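Local coordinates for synaptotagmin-4 (Rattus norvegicus, PDB 1W15), which takes part in the mobility of neuronal dense core vesicles through its interaction with KIF1A and plays a role in dendrite formation by melanocytes, at residues T33-A39 / A80-F86; L95-V100 / W133-C137. All coordinates share one frame. Where two conformers were deposited one is given. Residue numbers count along the deposited sequence, not the author numbering.

Contact 1. Residues T33-A39 / A80-F86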
loop_
_atom_site.group_PDB
_atom_site.type_symbol
_atom_site.label_atom_id
_atom_site.label_comp_id
_atom_site.label_asym_id
_atom_site.label_seq_id
_atom_site.Cartn_x
_atom_site.Cartn_y
_atom_site.Cartn_z
ATOM N N THR A 33 -8.037 8.983 3.791
ATOM C CA THR A 33 -7.279 7.783 4.120
ATOM C C THR A 33 -5.850 8.192 4.416
ATOM O O THR A 33 -5.267 9.033 3.720
ATOM C CB THR A 33 -7.402 6.725 3.006
ATOM O OG1 THR A 33 -6.543 7.059 1.918
ATOM C CG2 THR A 33 -8.823 6.813 2.398
ATOM N N VAL A 34 -5.293 7.626 5.480
ATOM C CA VAL A 34 -3.969 8.027 5.937
ATOM C C VAL A 34 -3.170 6.731 6.087
ATOM O O VAL A 34 -3.608 5.807 6.803
ATOM C CB VAL A 34 -4.057 8.744 7.330
ATOM C CG1 VAL A 34 -2.665 9.028 7.890
ATOM C CG2 VAL A 34 -4.910 10.091 7.280
ATOM N N VAL A 35 -2.008 6.682 5.468
ATOM C CA VAL A 35 -1.144 5.511 5.584
ATOM C C VAL A 35 0.114 5.948 6.321
ATOM O O VAL A 35 0.852 6.842 5.894
ATOM C CB VAL A 35 -0.732 4.898 4.203
ATOM C CG1 VAL A 35 0.037 3.550 4.408
ATOM C CG2 VAL A 35 -1.986 4.715 3.309
ATOM N N VAL A 36 0.387 5.277 7.420
ATOM C CA VAL A 36 1.685 5.474 8.095
ATOM C C VAL A 36 2.616 4.394 7.507
ATOM O O VAL A 36 2.383 3.164 7.699
ATOM C CB VAL A 36 1.579 5.284 9.645
ATOM C CG1 VAL A 36 2.965 5.487 10.279
ATOM C CG2 VAL A 36 0.573 6.336 10.253
ATOM N N LEU A 37 3.643 4.838 6.777
ATOM C CA LEU A 37 4.412 3.909 5.974
ATOM C C LEU A 37 5.644 3.462 6.769
ATOM O O LEU A 37 5.747 2.275 7.108
ATOM C CB LEU A 37 4.791 4.528 4.627
ATOM C CG LEU A 37 3.528 4.613 3.743
ATOM C CD1 LEU A 37 3.537 5.766 2.723
ATOM C CD2 LEU A 37 3.436 3.261 2.993
ATOM N N LYS A 38 6.552 4.393 7.068
ATOM C CA LYS A 38 7.864 4.032 7.680
ATOM C C LYS A 38 8.399 5.222 8.442
ATOM O O LYS A 38 8.057 6.356 8.155
ATOM C CB LYS A 38 8.955 3.760 6.619
ATOM C CG LYS A 38 8.588 3.121 5.384
ATOM C CD LYS A 38 9.847 2.909 4.499
ATOM C CE LYS A 38 9.435 2.099 3.257
ATOM N NZ LYS A 38 10.599 1.679 2.368
ATOM N N ALA A 39 9.249 4.967 9.420
ATOM C CA ALA A 39 10.054 6.038 10.017
ATOM C C ALA A 39 11.525 5.649 9.818
ATOM O O ALA A 39 11.855 4.456 9.712
ATOM C CB ALA A 39 9.736 6.149 11.521
ATOM N N ALA A 80 11.689 1.595 10.867
ATOM C CA ALA A 80 10.544 0.740 11.136
ATOM C C ALA A 80 9.599 0.882 9.971
ATOM O O ALA A 80 9.298 2.016 9.595
ATOM C CB ALA A 80 9.852 1.231 12.423
ATOM N N VAL A 81 9.175 -0.236 9.376
ATOM C CA VAL A 81 8.148 -0.238 8.346
ATOM C C VAL A 81 6.820 -0.531 9.058
ATOM O O VAL A 81 6.685 -1.569 9.738
ATOM C CB VAL A 81 8.454 -1.288 7.272
ATOM C CG1 VAL A 81 7.408 -1.268 6.171
ATOM C CG2 VAL A 81 9.844 -1.032 6.662
ATOM N N PHE A 82 5.869 0.402 8.987
ATOM C CA PHE A 82 4.569 0.203 9.645
ATOM C C PHE A 82 3.529 -0.275 8.634
ATOM O O PHE A 82 2.798 -1.208 8.932
ATOM C CB PHE A 82 4.076 1.489 10.305
ATOM C CG PHE A 82 4.968 1.957 11.401
ATOM C CD1 PHE A 82 4.965 1.317 12.640
ATOM C CD2 PHE A 82 5.838 3.030 11.188
ATOM C CE1 PHE A 82 5.818 1.753 13.667
ATOM C CE2 PHE A 82 6.716 3.461 12.226
ATOM C CZ PHE A 82 6.709 2.815 13.445
ATOM N N ASN A 83 3.452 0.389 7.479
ATOM C CA ASN A 83 2.460 0.098 6.424
ATOM C C ASN A 83 1.041 -0.050 6.970
ATOM O O ASN A 83 0.419 -1.138 6.829
ATOM C CB ASN A 83 2.833 -1.169 5.644
ATOM C CG ASN A 83 4.071 -0.986 4.780
ATOM O OD1 ASN A 83 4.456 0.147 4.492
ATOM N ND2 ASN A 83 4.707 -2.108 4.371
ATOM N N GLU A 84 0.547 0.969 7.661
ATOM C CA GLU A 84 -0.778 0.816 8.284
ATOM C C GLU A 84 -1.672 1.849 7.650
ATOM O O GLU A 84 -1.396 3.032 7.815
ATOM C CB GLU A 84 -0.714 1.010 9.833
ATOM C CG GLU A 84 -0.094 -0.243 10.433
ATOM C CD GLU A 84 -0.700 -0.656 11.746
ATOM O OE1 GLU A 84 -1.926 -0.439 11.926
ATOM O OE2 GLU A 84 0.053 -1.243 12.547
ATOM N N LEU A 85 -2.735 1.403 6.984
ATOM C CA LEU A 85 -3.719 2.338 6.405
ATOM C C LEU A 85 -4.894 2.499 7.375
ATOM O O LEU A 85 -5.444 1.488 7.922
ATOM C CB LEU A 85 -4.177 1.869 5.037
ATOM C CG LEU A 85 -5.186 2.750 4.247
ATOM C CD1 LEU A 85 -4.917 2.507 2.717
ATOM C CD2 LEU A 85 -6.647 2.438 4.617
ATOM N N PHE A 86 -5.291 3.767 7.560
ATOM C CA PHE A 86 -6.467 4.105 8.348
ATOM C C PHE A 86 -7.429 4.909 7.522
ATOM O O PHE A 86 -7.011 5.701 6.637
ATOM C CB PHE A 86 -6.087 4.948 9.567
ATOM C CG PHE A 86 -5.033 4.275 10.455
ATOM C CD1 PHE A 86 -5.373 3.178 11.246
ATOM C CD2 PHE A 86 -3.722 4.783 10.497
ATOM C CE1 PHE A 86 -4.400 2.546 12.076
ATOM C CE2 PHE A 86 -2.724 4.140 11.350
ATOM C CZ PHE A 86 -3.090 3.035 12.102
#
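Within the C2 beta sandwich of the C2B domain, T33-A39 and A80-F86 are antiparallel neighbours in one sheet: their axes run at 174° and approach to 4.4 Å. Apart from the bulged residues, side chains alternate between its faces. V34, V36 and A39 share the inward face with A80, E84 and F86, though the end of E84 leads away to H72; V34 and V36 reach F102 of the opposing sheet. F82 packs on V36, A39 and V55. V36, in the t rotamer, splits its methyls between two m-rotamer phenylalanines: CG1 lies 3.9 Å from F82 CD2, while CG2 meets the edge of the F86 ring, 4.1 Å from CE2. The other face carries V35 and L85, both t at chi1, with V35 CG2 3.7 Å from L85 CD1. There K38 extends its chain, t from chi2 to chi4, and its NZ makes weak polar contacts with E84 and L85 of the third subunit. A G1 bulge at N83 (phi/psi 47°/57°, left-handed) and E84, opposite V36, shifts the register by one; L37 and K38 form a classic bulge against L20 of strand 18-26. L37 O accepts two hydrogen bonds, 2.7 Å from F82 N and 3.0 Å from N83 N.

Contact 2. Residues L95-V100 / W133-C137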
loop_
_atom_site.group_PDB
_atom_site.type_symbol
_atom_site.label_atom_id
_atom_site.label_comp_id
_atom_site.label_asym_id
_atom_site.label_seq_id
_atom_site.Cartn_x
_atom_site.Cartn_y
_atom_site.Cartn_z
ATOM N N LEU A 95 -11.715 19.997 3.976
ATOM C CA LEU A 95 -10.600 19.819 4.895
ATOM C C LEU A 95 -10.061 21.136 5.508
ATOM O O LEU A 95 -9.000 21.151 6.163
ATOM C CB LEU A 95 -9.490 19.145 4.122
ATOM C CG LEU A 95 -9.272 17.631 4.223
ATOM C CD1 LEU A 95 -10.437 16.731 4.759
ATOM C CD2 LEU A 95 -8.565 17.091 3.032
ATOM N N GLU A 96 -10.768 22.234 5.247
ATOM C CA GLU A 96 -10.323 23.562 5.679
ATOM C C GLU A 96 -9.936 23.640 7.169
ATOM O O GLU A 96 -8.880 24.205 7.492
ATOM C CB GLU A 96 -11.354 24.646 5.310
ATOM C CG GLU A 96 -12.475 24.844 6.344
ATOM C CD GLU A 96 -13.393 26.037 6.076
ATOM O OE1 GLU A 96 -13.811 26.234 4.906
ATOM O OE2 GLU A 96 -13.738 26.765 7.044
ATOM N N GLU A 97 -10.774 23.070 8.050
ATOM C CA GLU A 97 -10.523 23.071 9.515
ATOM C C GLU A 97 -10.067 21.731 10.067
ATOM O O GLU A 97 -10.052 21.508 11.293
ATOM C CB GLU A 97 -11.781 23.534 10.259
ATOM C CG GLU A 97 -12.039 25.020 10.048
ATOM C CD GLU A 97 -13.311 25.506 10.719
ATOM O OE1 GLU A 97 -13.270 25.834 11.934
ATOM O OE2 GLU A 97 -14.351 25.571 10.028
ATOM N N ILE A 98 -9.673 20.835 9.181
ATOM C CA ILE A 98 -9.236 19.513 9.614
ATOM C C ILE A 98 -7.718 19.508 9.709
ATOM O O ILE A 98 -7.047 20.055 8.839
ATOM C CB ILE A 98 -9.743 18.464 8.574
ATOM C CG1 ILE A 98 -11.272 18.419 8.568
ATOM C CG2 ILE A 98 -9.128 17.070 8.802
ATOM C CD1 ILE A 98 -11.921 17.880 9.841
ATOM N N SER A 99 -7.162 18.875 10.737
ATOM C CA SER A 99 -5.734 18.669 10.748
ATOM C C SER A 99 -5.454 17.261 11.278
ATOM O O SER A 99 -6.318 16.679 11.922
ATOM C CB SER A 99 -5.062 19.732 11.590
ATOM O OG SER A 99 -5.513 19.641 12.918
ATOM N N VAL A 100 -4.256 16.742 10.999
ATOM C CA VAL A 100 -3.874 15.369 11.373
ATOM C C VAL A 100 -2.542 15.482 12.131
ATOM O O VAL A 100 -1.642 16.201 11.687
ATOM C CB VAL A 100 -3.683 14.446 10.145
ATOM C CG1 VAL A 100 -3.325 12.986 10.563
ATOM C CG2 VAL A 100 -4.963 14.442 9.232
ATOM N N TRP A 133 -0.447 19.013 2.951
ATOM C CA TRP A 133 -1.896 19.249 3.090
ATOM C C TRP A 133 -2.505 20.033 1.913
ATOM O O TRP A 133 -3.598 19.719 1.455
ATOM C CB TRP A 133 -2.182 20.013 4.360
ATOM C CG TRP A 133 -3.604 19.894 4.838
ATOM C CD1 TRP A 133 -4.576 20.895 4.854
ATOM C CD2 TRP A 133 -4.232 18.725 5.376
ATOM N NE1 TRP A 133 -5.731 20.402 5.418
ATOM C CE2 TRP A 133 -5.555 19.079 5.734
ATOM C CE3 TRP A 133 -3.802 17.410 5.614
ATOM C CZ2 TRP A 133 -6.451 18.166 6.303
ATOM C CZ3 TRP A 133 -4.698 16.498 6.190
ATOM C CH2 TRP A 133 -6.011 16.888 6.524
ATOM N N LYS A 134 -1.811 21.064 1.452
ATOM C CA LYS A 134 -2.283 21.816 0.267
ATOM C C LYS A 134 -2.493 20.897 -0.964
ATOM O O LYS A 134 -3.478 21.023 -1.726
ATOM C CB LYS A 134 -1.330 22.965 -0.049
ATOM C CG LYS A 134 -1.741 23.691 -1.343
ATOM C CD LYS A 134 -1.198 25.082 -1.498
ATOM C CE LYS A 134 -1.318 25.539 -2.977
ATOM N NZ LYS A 134 -2.755 25.624 -3.542
ATOM N N GLU A 135 -1.547 19.977 -1.146
ATOM C CA GLU A 135 -1.531 19.095 -2.305
ATOM C C GLU A 135 -2.720 18.117 -2.204
ATOM O O GLU A 135 -3.443 17.910 -3.196
ATOM C CB GLU A 135 -0.177 18.373 -2.418
ATOM C CG GLU A 135 0.120 17.843 -3.818
ATOM C CD GLU A 135 1.514 17.221 -3.954
ATOM O OE1 GLU A 135 2.403 17.550 -3.143
ATOM O OE2 GLU A 135 1.716 16.406 -4.891
ATOM N N ILE A 136 -2.931 17.579 -0.987
ATOM C CA ILE A 136 -4.080 16.727 -0.570
ATOM C C ILE A 136 -5.479 17.360 -0.888
ATOM O O ILE A 136 -6.445 16.652 -1.404
ATOM C CB ILE A 136 -3.967 16.410 0.973
ATOM C CG1 ILE A 136 -2.850 15.377 1.253
ATOM C CG2 ILE A 136 -5.289 15.950 1.569
ATOM C CD1 ILE A 136 -2.249 15.510 2.671
ATOM N N CYS A 137 -5.577 18.667 -0.609
ATOM C CA CYS A 137 -6.766 19.449 -0.909
ATOM C C CYS A 137 -6.845 19.826 -2.379
ATOM O O CYS A 137 -7.934 19.902 -2.956
ATOM C CB CYS A 137 -6.788 20.698 -0.052
ATOM S SG CYS A 137 -6.893 20.327 1.707
#
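Here helix 128-138 packs on the turn that leads into strand 98-106 of the C2 sandwich, with W133 as its main contact residue. W133 gives up 101 Å² and L95 74 Å², against 22 Å² each for V100 and C137, the next largest. With chi1 at -160° (t) and CA-to-CB directed toward the turn, W133 packs its indole against L95, I98 and V100: CZ2 comes within 3.5 Å of L95 CG and 3.8 Å of I98 CG2, and CZ3 within 3.7 Å of V100 CG2. L32 and L23 of the other sheet also touch W133, which thus sits where both sheets meet the helix. L95 fits against the next helical turn, its CD2 3.8 Å from I136 CG2 and its CB 3.7 Å from C137 SG. L95 O has two roles. It closes the type I beta turn L95-I98 by accepting I98 N at 3.1 Å, and it lies near the indole plane, where W133 NE1 donates a weak hydrogen bond to it at 3.4 Å (153° at the hydrogen).

After strand 18-26, strand 31-40 supplies the first half of contact 1; the 40 residues between A39 and A80 include strands 53-61 and 64-70 of the other sheet before strand 80-89 closes the loop. Contact 2 opens afterwards, in series: eight residues between F86 and L95 lead to the opposite sheet, and the 32 between V100 and W133 complete strand 98-106, add strand 114-121 and enter the helix. D52, which coordinates calcium in this crystal, lies in the first loop, and its co-ligands D106, S107 and E108 in the second. Centres are 18 Å apart, nearest atoms about 5 Å: contact 1 joins strands of one sheet, contact 2 the other sheet to the helix.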